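Local atomic coordinates of protein disulfide isomerase (Pseudomonas aeruginosa, PDB entry 4N30), a protein that probably catalyses thiol-disulfide exchange as a DsbA-type, thioredoxin-fold oxidoreductase, introducing or rearranging disulfide bonds in other proteins. Residues N59-L64 and I172-S177; W90-L95 and R107-A112; L186-N191 and L209-W214. All blocks are in the same frame, centred on the assembly; numbering follows the deposited sequence.

The three contacts are worked examples of helix-on-sheet packing in a thioredoxin fold enlarged by helices. All three are largely buried, contact 1 with one partly exposed residue at its margin, but contacts 1 and 2 lie about 8 and 7 Å from the centre of the chain, contact 3 about 17 Å out. Each uses a different strand of one sheet: 56-62 in contact 1, its parallel neighbour 86-92 in contact 2, and its antiparallel neighbour 185-190 in contact 3. Contacts 1 and 3 sit on opposite faces of that sheet. Contact 1 sets an aromatic ring against a helix, contact 2 buries a polar His-Glu pair between the sheet and helix 99-131, and contact 3 is wholly aliphatic.

Contact 1 of 3, residues N59-L64 and I172-S177; sequences NEYADL and IDIARS
Tyr61 carries this contact, bringing one side of its ring to Ala175 and its hydroxyl to Ile174 on the last turn and a half of helix 162-177. The CB of Tyr61 points from strand 56-62 toward the helix, and with CG anti to the carbonyl carbon (chi1 -73°) the ring runs across the helix, CD1 and CE1 at Ala175 and OH at Ile174. One long side of the ring does the apolar work. CD1 lies 3.7 Å from Ala175 CB, and CE1 is just as near that methyl while also coming within 4.2 Å of Ala175 CA. The methyl approaches the ring obliquely, bridging two successive carbons. With only a methyl in between, the CA atoms of Tyr61 and Ala175 are 7.7 Å apart. On the other long side, CE2 rests 3.8 Å from CG2 of Val187 on the neighbouring antiparallel strand, and the ring also touches Ile180. At the tip, OH stands 3.6 Å from Ile174 CG2, the branch that Ile174 extends as the two side chains cross at about a right angle. The polar end of the tyrosine therefore meets a methyl group across this contact.

Polar interactions of the helix belong to its outer side and its end. Arg176 NH2 forms a salt bridge with Asp173 OD1, weak as a hydrogen bond, while Ser177 OG bonds to Ile174 O, 2.8 Å away. Behind Tyr61, the alternate residues Glu60 and Ala62 face helix 67-81, where Cys69 belongs to a probable redox-active CxxC pair. A central strand with helices packed on both faces of its sheet is how the thioredoxin fold is built, here with helix 162-177 on one face and helix 67-81 on the other.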
loop_
_atom_site.group_PDB
_atom_site.type_symbol
_atom_site.label_atom_id
_atom_site.label_comp_id
_atom_site.label_asym_id
_atom_site.label_seq_id
_atom_site.Cartn_x
_atom_site.Cartn_y
_atom_site.Cartn_z
ATOM N N ASN A 59 1.698 -7.700 -2.274
ATOM C CA ASN A 59 0.952 -6.952 -1.268
ATOM C C ASN A 59 1.907 -6.258 -0.344
ATOM O O ASN A 59 2.706 -6.953 0.316
ATOM C CB ASN A 59 0.046 -7.896 -0.447
ATOM C CG ASN A 59 -1.034 -8.482 -1.292
ATOM O OD1 ASN A 59 -2.082 -7.864 -1.485
ATOM N ND2 ASN A 59 -0.778 -9.676 -1.838
ATOM N N GLU A 60 1.944 -4.936 -0.399
ATOM C CA GLU A 60 2.934 -4.170 0.384
ATOM C C GLU A 60 2.222 -3.593 1.602
ATOM O O GLU A 60 1.411 -2.665 1.465
ATOM C CB GLU A 60 3.541 -3.015 -0.486
ATOM C CG GLU A 60 4.484 -2.124 0.316
ATOM C CD GLU A 60 4.845 -0.819 -0.341
ATOM O OE1 GLU A 60 4.374 -0.477 -1.365
ATOM O OE2 GLU A 60 5.618 -0.087 0.360
ATOM N N TYR A 61 2.421 -4.182 2.753
ATOM C CA TYR A 61 1.887 -3.668 4.000
ATOM C C TYR A 61 2.730 -2.499 4.423
ATOM O O TYR A 61 3.951 -2.627 4.680
ATOM C CB TYR A 61 1.885 -4.750 5.101
ATOM C CG TYR A 61 0.814 -5.780 4.842
ATOM C CD1 TYR A 61 -0.423 -5.678 5.469
ATOM C CD2 TYR A 61 1.036 -6.865 3.962
ATOM C CE1 TYR A 61 -1.462 -6.575 5.206
ATOM C CE2 TYR A 61 -0.004 -7.789 3.691
ATOM C CZ TYR A 61 -1.189 -7.619 4.371
ATOM O OH TYR A 61 -2.254 -8.487 4.085
ATOM N N ALA A 62 2.123 -1.327 4.523
ATOM C CA ALA A 62 2.877 -0.080 4.608
ATOM C C ALA A 62 2.175 1.005 5.391
ATOM O O ALA A 62 0.955 0.959 5.650
ATOM C CB ALA A 62 3.201 0.425 3.208
ATOM N N ASP A 63 2.998 1.953 5.834
ATOM C CA ASP A 63 2.599 3.022 6.803
ATOM C C ASP A 63 3.187 4.329 6.237
ATOM O O ASP A 63 4.373 4.387 5.861
ATOM C CB ASP A 63 3.284 2.602 8.138
ATOM C CG ASP A 63 3.328 3.693 9.197
ATOM O OD1 ASP A 63 3.068 4.855 8.972
ATOM O OD2 ASP A 63 3.658 3.267 10.375
ATOM N N LEU A 64 2.311 5.337 6.084
ATOM C CA LEU A 64 2.682 6.570 5.397
ATOM C C LEU A 64 3.596 7.455 6.284
ATOM O O LEU A 64 4.138 8.424 5.707
ATOM C CB LEU A 64 1.385 7.291 5.010
ATOM C CG LEU A 64 0.769 6.624 3.764
ATOM C CD1 LEU A 64 -0.743 6.937 3.676
ATOM C CD2 LEU A 64 1.475 7.028 2.456
ATOM N N ILE A 172 -5.255 -4.145 8.661
ATOM C CA ILE A 172 -4.456 -4.230 9.874
ATOM C C ILE A 172 -4.701 -5.560 10.620
ATOM O O ILE A 172 -3.782 -6.313 11.026
ATOM C CB ILE A 172 -4.798 -3.081 10.826
ATOM C CG1 ILE A 172 -4.319 -1.766 10.203
ATOM C CG2 ILE A 172 -4.084 -3.287 12.196
ATOM C CD1 ILE A 172 -4.996 -0.595 10.967
ATOM N N ASP A 173 -5.968 -5.966 10.643
ATOM C CA ASP A 173 -6.390 -7.231 11.305
ATOM C C ASP A 173 -5.818 -8.403 10.555
ATOM O O ASP A 173 -5.284 -9.363 11.204
ATOM C CB ASP A 173 -7.942 -7.361 11.337
ATOM C CG ASP A 173 -8.591 -6.403 12.295
ATOM O OD1 ASP A 173 -7.923 -5.703 13.078
ATOM O OD2 ASP A 173 -9.833 -6.380 12.111
ATOM N N ILE A 174 -5.822 -8.394 9.226
ATOM C CA ILE A 174 -5.211 -9.448 8.433
ATOM C C ILE A 174 -3.724 -9.505 8.689
ATOM O O ILE A 174 -3.130 -10.605 8.899
ATOM C CB ILE A 174 -5.523 -9.350 6.951
ATOM C CG1 ILE A 174 -7.018 -9.608 6.733
ATOM C CG2 ILE A 174 -4.657 -10.275 6.105
ATOM C CD1 ILE A 174 -7.455 -9.193 5.373
ATOM N N ALA A 175 -3.070 -8.324 8.672
ATOM C CA ALA A 175 -1.661 -8.282 9.003
ATOM C C ALA A 175 -1.360 -8.934 10.311
ATOM O O ALA A 175 -0.422 -9.751 10.398
ATOM C CB ALA A 175 -1.121 -6.858 8.906
ATOM N N ARG A 176 -2.104 -8.598 11.354
ATOM C CA ARG A 176 -1.839 -9.129 12.679
ATOM C C ARG A 176 -2.123 -10.615 12.706
ATOM O O ARG A 176 -1.330 -11.354 13.353
ATOM C CB ARG A 176 -2.625 -8.339 13.749
ATOM C CG ARG A 176 -2.052 -6.889 13.870
ATOM C CD ARG A 176 -2.492 -6.164 15.138
ATOM N NE ARG A 176 -3.931 -5.957 15.038
ATOM C CZ ARG A 176 -4.613 -4.833 15.307
ATOM N NH1 ARG A 176 -3.969 -3.710 15.746
ATOM N NH2 ARG A 176 -5.933 -4.876 15.109
ATOM N N SER A 177 -3.115 -11.086 12.011
ATOM C CA SER A 177 -3.436 -12.550 11.932
ATOM C C SER A 177 -2.289 -13.274 11.316
ATOM O O SER A 177 -2.082 -14.508 11.549
ATOM C CB SER A 177 -4.728 -12.807 11.126
ATOM O OG SER A 177 -4.568 -12.826 9.728
#

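Contact 2 of 3, residues W90-L95 and R107-A112; sequences WRHLPL and RLVECA
His92 reaches from strand 86-92 to Glu110 and Val109 on helix 99-131, joining the central sheet of the thioredoxin fold to the block of helices that the DsbA family inserts into it. The strand and helix backbones stay well apart, the closest CA atoms being those of His92 and Arg107, so side chains alone span the interface.

The polar interaction is a single His-carboxylate hydrogen bond. NE2 of His92 donates to Glu110 OE2 over 2.7 Å, nearly straight at 170°. OE2 lies almost exactly in the imidazole plane, so the N-H is aimed along its natural direction. The carboxylate is met on its anti side, the side turned from OE1, with the donor 16° out of its plane, and the ring and carboxylate planes stand 78° apart. Glu110 can offer OE2 in this way because its chain bends at chi2, swinging the carboxylate back toward the strand. Both groups are buried, and the bond gives each a partner where water would be scarce; Phe121, His46 and Ile164 also pack about the glutamate.

Apolar packing flanks the pair. Val109 CG2 meets the imidazole at its edge, in the ring plane, 3.7 Å from His92 CE1. Over one face of the His92 ring stands Trp90 CD1, 3.6 Å above the plane and shifted toward the rim. Ala106 and Ile168 supply further contacts to the histidine, so the ring is hemmed in by Trp90 of its own strand and by side chains of helices 99-131 and 162-177.

A covalent tie continues from the next helical residue: Cys111, whose SG is disulfide-bonded to SG of Cys157, links helix 99-131 to helix 151-160.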
loop_
_atom_site.group_PDB
_atom_site.type_symbol
_atom_site.label_atom_id
_atom_site.label_comp_id
_atom_site.label_asym_id
_atom_site.label_seq_id
_atom_site.Cartn_x
_atom_site.Cartn_y
_atom_site.Cartn_z
ATOM N N TRP A 90 -1.303 -1.888 -2.375
ATOM C CA TRP A 90 -0.970 -1.292 -1.094
ATOM C C TRP A 90 -1.886 -1.897 -0.046
ATOM O O TRP A 90 -3.132 -1.824 -0.262
ATOM C CB TRP A 90 -1.213 0.212 -1.164
ATOM C CG TRP A 90 -0.998 0.975 0.140
ATOM C CD1 TRP A 90 -1.878 1.134 1.188
ATOM C CD2 TRP A 90 0.204 1.679 0.546
ATOM N NE1 TRP A 90 -1.342 1.912 2.143
ATOM C CE2 TRP A 90 -0.088 2.286 1.802
ATOM C CE3 TRP A 90 1.433 1.918 -0.094
ATOM C CZ2 TRP A 90 0.839 3.087 2.466
ATOM C CZ3 TRP A 90 2.334 2.751 0.561
ATOM C CH2 TRP A 90 2.017 3.313 1.824
ATOM N N ARG A 91 -1.374 -2.353 1.071
ATOM C CA ARG A 91 -2.185 -2.787 2.196
ATOM C C ARG A 91 -1.827 -1.937 3.379
ATOM O O ARG A 91 -0.670 -1.669 3.686
ATOM C CB ARG A 91 -1.886 -4.274 2.498
ATOM C CG ARG A 91 -2.061 -5.238 1.310
ATOM C CD ARG A 91 -3.422 -5.204 0.668
ATOM N NE ARG A 91 -4.260 -5.831 1.603
ATOM C CZ ARG A 91 -4.450 -7.156 1.728
ATOM N NH1 ARG A 91 -3.817 -8.043 0.965
ATOM N NH2 ARG A 91 -5.256 -7.588 2.697
ATOM N N HIS A 92 -2.803 -1.528 4.182
ATOM C CA HIS A 92 -2.554 -0.623 5.303
ATOM C C HIS A 92 -2.030 -1.312 6.484
ATOM O O HIS A 92 -2.711 -2.216 7.052
ATOM C CB HIS A 92 -3.842 0.141 5.646
ATOM C CG HIS A 92 -4.288 1.013 4.575
ATOM N ND1 HIS A 92 -3.679 2.194 4.274
ATOM C CD2 HIS A 92 -5.392 0.890 3.720
ATOM C CE1 HIS A 92 -4.349 2.757 3.252
ATOM N NE2 HIS A 92 -5.368 1.952 2.884
ATOM N N LEU A 93 -0.911 -0.795 7.031
ATOM C CA LEU A 93 -0.499 -1.143 8.347
ATOM C C LEU A 93 0.172 0.080 8.956
ATOM O O LEU A 93 1.340 0.074 9.269
ATOM C CB LEU A 93 0.418 -2.354 8.321
ATOM C CG LEU A 93 0.874 -2.905 9.679
ATOM C CD1 LEU A 93 -0.359 -3.351 10.457
ATOM C CD2 LEU A 93 1.842 -4.073 9.505
ATOM N N PRO A 94 -0.664 1.057 9.374
ATOM C CA PRO A 94 -0.128 2.169 10.138
ATOM C C PRO A 94 0.330 1.646 11.483
ATOM O O PRO A 94 -0.451 1.024 12.205
ATOM C CB PRO A 94 -1.348 3.122 10.287
ATOM C CG PRO A 94 -2.533 2.210 10.050
ATOM C CD PRO A 94 -2.105 1.179 9.062
ATOM N N LEU A 95 1.543 1.912 11.878
ATOM C CA LEU A 95 2.143 1.315 13.092
ATOM C C LEU A 95 1.748 2.176 14.270
ATOM O O LEU A 95 1.699 3.400 14.201
ATOM C CB LEU A 95 3.668 1.252 12.996
ATOM C CG LEU A 95 4.169 0.327 11.852
ATOM C CD1 LEU A 95 5.697 0.437 11.837
ATOM C CD2 LEU A 95 3.663 -1.094 12.092
ATOM N N ARG A 107 -6.553 7.066 5.904
ATOM C CA ARG A 107 -7.905 7.460 5.494
ATOM C C ARG A 107 -7.868 8.446 4.365
ATOM O O ARG A 107 -8.743 8.350 3.447
ATOM C CB ARG A 107 -8.640 8.016 6.705
ATOM C CG ARG A 107 -8.944 7.045 7.858
ATOM C CD ARG A 107 -9.643 7.655 9.057
ATOM N NE ARG A 107 -9.437 6.888 10.237
ATOM C CZ ARG A 107 -8.649 7.252 11.278
ATOM N NH1 ARG A 107 -8.180 8.487 11.408
ATOM N NH2 ARG A 107 -8.612 6.397 12.286
ATOM N N LEU A 108 -6.967 9.376 4.323
ATOM C CA LEU A 108 -6.860 10.344 3.248
ATOM C C LEU A 108 -6.627 9.615 1.926
ATOM O O LEU A 108 -7.300 9.939 0.910
ATOM C CB LEU A 108 -5.715 11.328 3.444
ATOM C CG LEU A 108 -5.979 12.347 4.491
ATOM C CD1 LEU A 108 -4.701 13.156 4.701
ATOM C CD2 LEU A 108 -7.134 13.249 4.111
ATOM N N VAL A 109 -5.794 8.565 1.911
ATOM C CA VAL A 109 -5.480 7.969 0.613
ATOM C C VAL A 109 -6.724 7.118 0.119
ATOM O O VAL A 109 -7.029 7.064 -1.093
ATOM C CB VAL A 109 -4.174 7.160 0.509
ATOM C CG1 VAL A 109 -2.989 8.052 0.792
ATOM C CG2 VAL A 109 -4.183 5.926 1.394
ATOM N N GLU A 110 -7.440 6.462 1.051
ATOM C CA GLU A 110 -8.683 5.755 0.640
ATOM C C GLU A 110 -9.669 6.786 0.082
ATOM O O GLU A 110 -10.344 6.506 -0.952
ATOM C CB GLU A 110 -9.302 5.012 1.810
ATOM C CG GLU A 110 -8.476 3.827 2.348
ATOM C CD GLU A 110 -8.361 2.728 1.275
ATOM O OE1 GLU A 110 -9.322 2.526 0.501
ATOM O OE2 GLU A 110 -7.259 2.239 0.995
ATOM N N CYS A 111 -9.792 7.930 0.763
ATOM C CA CYS A 111 -10.759 8.946 0.296
ATOM C C CYS A 111 -10.329 9.491 -1.012
ATOM O O CYS A 111 -11.223 9.892 -1.837
ATOM C CB CYS A 111 -10.876 9.961 1.449
ATOM S SG CYS A 111 -11.766 9.323 2.844
ATOM N N ALA A 112 -9.037 9.586 -1.332
ATOM C CA ALA A 112 -8.560 9.963 -2.637
ATOM C C ALA A 112 -8.939 8.960 -3.668
ATOM O O ALA A 112 -9.360 9.390 -4.852
ATOM C CB ALA A 112 -7.042 10.180 -2.607
#

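Contact 3 of 3, residues L186-N191 and L209-W214; sequences LVIRDN and LSAIDW
Ile188 has its CG1 branch anti to the carbonyl carbon (chi1 -55°) and an extended outer chain (chi2 -178°), which carries CD1 out to Ala211 and leaves CG2 to meet Ile212. These residues fasten strand 185-190 to helix 205-216 within the beta-beta-alpha unit that closes a thioredoxin fold: two antiparallel strands, 185-190 and 196-200, followed by a helix that folds back over them.

Ile188 thus divides its two branches between two consecutive helix residues. The longer branch ends against the methyl of Ala211, with CD1 of Ile188 4.0 Å from CB of Ala211. The shorter one, CG2, goes to Ile212. The two isoleucines cross at about a right angle, so that the middle of the Ile212 chain, not its end, is what CG2 touches. Ala211 points its methyl toward the strand, whereas the CB of Ile212 leaves the helix at a slant and CG1 makes up the distance.

All the touching atoms are aliphatic carbons at ordinary van der Waals separations, so the contact is van der Waals packing of apolar groups. Leu208 and Leu215 of the same helix also touch Ile188, one turn before and one turn after the pair, and Leu199 of the adjacent strand packs on both Ile188 and Ala211. Trp56 meets Ile212, extending the apolar layer to strand 56-62, on the other side of strand 185-190.

Polar and charged groups keep to the borders of the patch. Asp190 OD2 makes a salt bridge with Arg55, and the indole of Trp214 forms a cation-pi pair with Arg195. Inside those borders, the shorter branch of Ile188 places its CG2 4.2 Å from CG1 of Ile212.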
loop_
_atom_site.group_PDB
_atom_site.type_symbol
_atom_site.label_atom_id
_atom_site.label_comp_id
_atom_site.label_asym_id
_atom_site.label_seq_id
_atom_site.Cartn_x
_atom_site.Cartn_y
_atom_site.Cartn_z
ATOM N N LEU A 186 6.112 -7.570 2.782
ATOM C CA LEU A 186 5.464 -8.047 1.534
ATOM C C LEU A 186 4.820 -9.388 1.705
ATOM O O LEU A 186 5.447 -10.237 2.314
ATOM C CB LEU A 186 6.485 -8.085 0.399
ATOM C CG LEU A 186 7.335 -6.844 0.251
ATOM C CD1 LEU A 186 8.246 -7.023 -1.009
ATOM C CD2 LEU A 186 6.478 -5.570 0.111
ATOM N N VAL A 187 3.660 -9.537 1.125
ATOM C CA VAL A 187 3.081 -10.888 0.927
ATOM C C VAL A 187 2.962 -10.997 -0.595
ATOM O O VAL A 187 2.124 -10.292 -1.164
ATOM C CB VAL A 187 1.748 -11.083 1.658
ATOM C CG1 VAL A 187 1.173 -12.478 1.249
ATOM C CG2 VAL A 187 1.919 -11.020 3.161
ATOM N N ILE A 188 3.741 -11.910 -1.196
ATOM C CA ILE A 188 3.704 -12.045 -2.660
ATOM C C ILE A 188 2.848 -13.268 -2.943
ATOM O O ILE A 188 3.148 -14.339 -2.469
ATOM C CB ILE A 188 5.094 -12.221 -3.243
ATOM C CG1 ILE A 188 6.030 -11.076 -2.805
ATOM C CG2 ILE A 188 4.973 -12.378 -4.782
ATOM C CD1 ILE A 188 7.443 -11.135 -3.379
ATOM N N ARG A 189 1.748 -13.079 -3.682
ATOM C CA ARG A 189 0.796 -14.139 -3.993
ATOM C C ARG A 189 0.973 -14.493 -5.469
ATOM O O ARG A 189 1.001 -13.633 -6.364
ATOM C CB ARG A 189 -0.578 -13.640 -3.694
ATOM C CG ARG A 189 -1.638 -14.730 -4.031
ATOM C CD ARG A 189 -2.980 -14.453 -3.437
ATOM N NE ARG A 189 -2.824 -14.136 -2.011
ATOM C CZ ARG A 189 -2.574 -14.971 -1.002
ATOM N NH1 ARG A 189 -2.469 -16.288 -1.188
ATOM N NH2 ARG A 189 -2.456 -14.463 0.247
ATOM N N ASP A 190 0.944 -15.805 -5.774
ATOM C CA ASP A 190 0.781 -16.282 -7.150
ATOM C C ASP A 190 -0.717 -16.480 -7.439
ATOM O O ASP A 190 -1.385 -17.249 -6.777
ATOM C CB ASP A 190 1.520 -17.646 -7.225
ATOM C CG ASP A 190 1.558 -18.226 -8.593
ATOM O OD1 ASP A 190 0.592 -17.969 -9.391
ATOM O OD2 ASP A 190 2.536 -18.855 -8.961
ATOM N N ASN A 191 -1.225 -15.586 -8.307
ATOM C CA ASN A 191 -2.656 -15.554 -8.585
ATOM C C ASN A 191 -3.153 -16.815 -9.344
ATOM O O ASN A 191 -4.376 -17.007 -9.427
ATOM C CB ASN A 191 -2.970 -14.265 -9.334
ATOM C CG ASN A 191 -2.719 -13.034 -8.473
ATOM O OD1 ASN A 191 -2.109 -12.090 -8.967
ATOM N ND2 ASN A 191 -3.238 -13.058 -7.271
ATOM N N LEU A 209 13.003 -11.743 -6.846
ATOM C CA LEU A 209 13.126 -12.834 -7.852
ATOM C C LEU A 209 13.165 -14.155 -7.193
ATOM O O LEU A 209 12.602 -15.158 -7.673
ATOM C CB LEU A 209 14.412 -12.655 -8.707
ATOM C CG LEU A 209 14.361 -11.441 -9.647
ATOM C CD1 LEU A 209 15.749 -11.172 -10.233
ATOM C CD2 LEU A 209 13.287 -11.658 -10.701
ATOM N N SER A 210 13.965 -14.277 -6.102
ATOM C CA SER A 210 14.032 -15.569 -5.428
ATOM C C SER A 210 12.761 -15.993 -4.712
ATOM O O SER A 210 12.452 -17.173 -4.635
ATOM C CB SER A 210 15.259 -15.675 -4.506
ATOM O OG SER A 210 15.254 -14.760 -3.441
ATOM N N ALA A 211 12.004 -15.017 -4.243
ATOM C CA ALA A 211 10.666 -15.349 -3.644
ATOM C C ALA A 211 9.732 -15.851 -4.727
ATOM O O ALA A 211 8.999 -16.805 -4.430
ATOM C CB ALA A 211 10.110 -14.036 -3.030
ATOM N N ILE A 212 9.747 -15.199 -5.908
ATOM C CA ILE A 212 8.800 -15.682 -6.957
ATOM C C ILE A 212 9.270 -17.089 -7.424
ATOM O O ILE A 212 8.462 -17.973 -7.690
ATOM C CB ILE A 212 8.704 -14.634 -8.088
ATOM C CG1 ILE A 212 7.916 -13.429 -7.531
ATOM C CG2 ILE A 212 7.966 -15.239 -9.305
ATOM C CD1 ILE A 212 8.009 -12.241 -8.470
ATOM N N ASP A 213 10.588 -17.304 -7.524
ATOM C CA ASP A 213 11.138 -18.601 -7.858
ATOM C C ASP A 213 10.710 -19.630 -6.814
ATOM O O ASP A 213 10.369 -20.768 -7.152
ATOM C CB ASP A 213 12.642 -18.460 -7.980
ATOM C CG ASP A 213 13.336 -19.723 -8.257
ATOM O OD1 ASP A 213 13.608 -20.024 -9.412
ATOM O OD2 ASP A 213 13.752 -20.416 -7.284
ATOM N N TRP A 214 10.747 -19.238 -5.532
ATOM C CA TRP A 214 10.257 -20.170 -4.508
ATOM C C TRP A 214 8.770 -20.527 -4.677
ATOM O O TRP A 214 8.378 -21.697 -4.532
ATOM C CB TRP A 214 10.525 -19.531 -3.141
ATOM C CG TRP A 214 10.107 -20.395 -1.970
ATOM C CD1 TRP A 214 10.966 -21.231 -1.227
ATOM C CD2 TRP A 214 8.838 -20.433 -1.307
ATOM N NE1 TRP A 214 10.260 -21.815 -0.175
ATOM C CE2 TRP A 214 8.958 -21.384 -0.221
ATOM C CE3 TRP A 214 7.603 -19.825 -1.559
ATOM C CZ2 TRP A 214 7.923 -21.653 0.677
ATOM C CZ3 TRP A 214 6.514 -20.126 -0.647
ATOM C CH2 TRP A 214 6.694 -21.008 0.427
#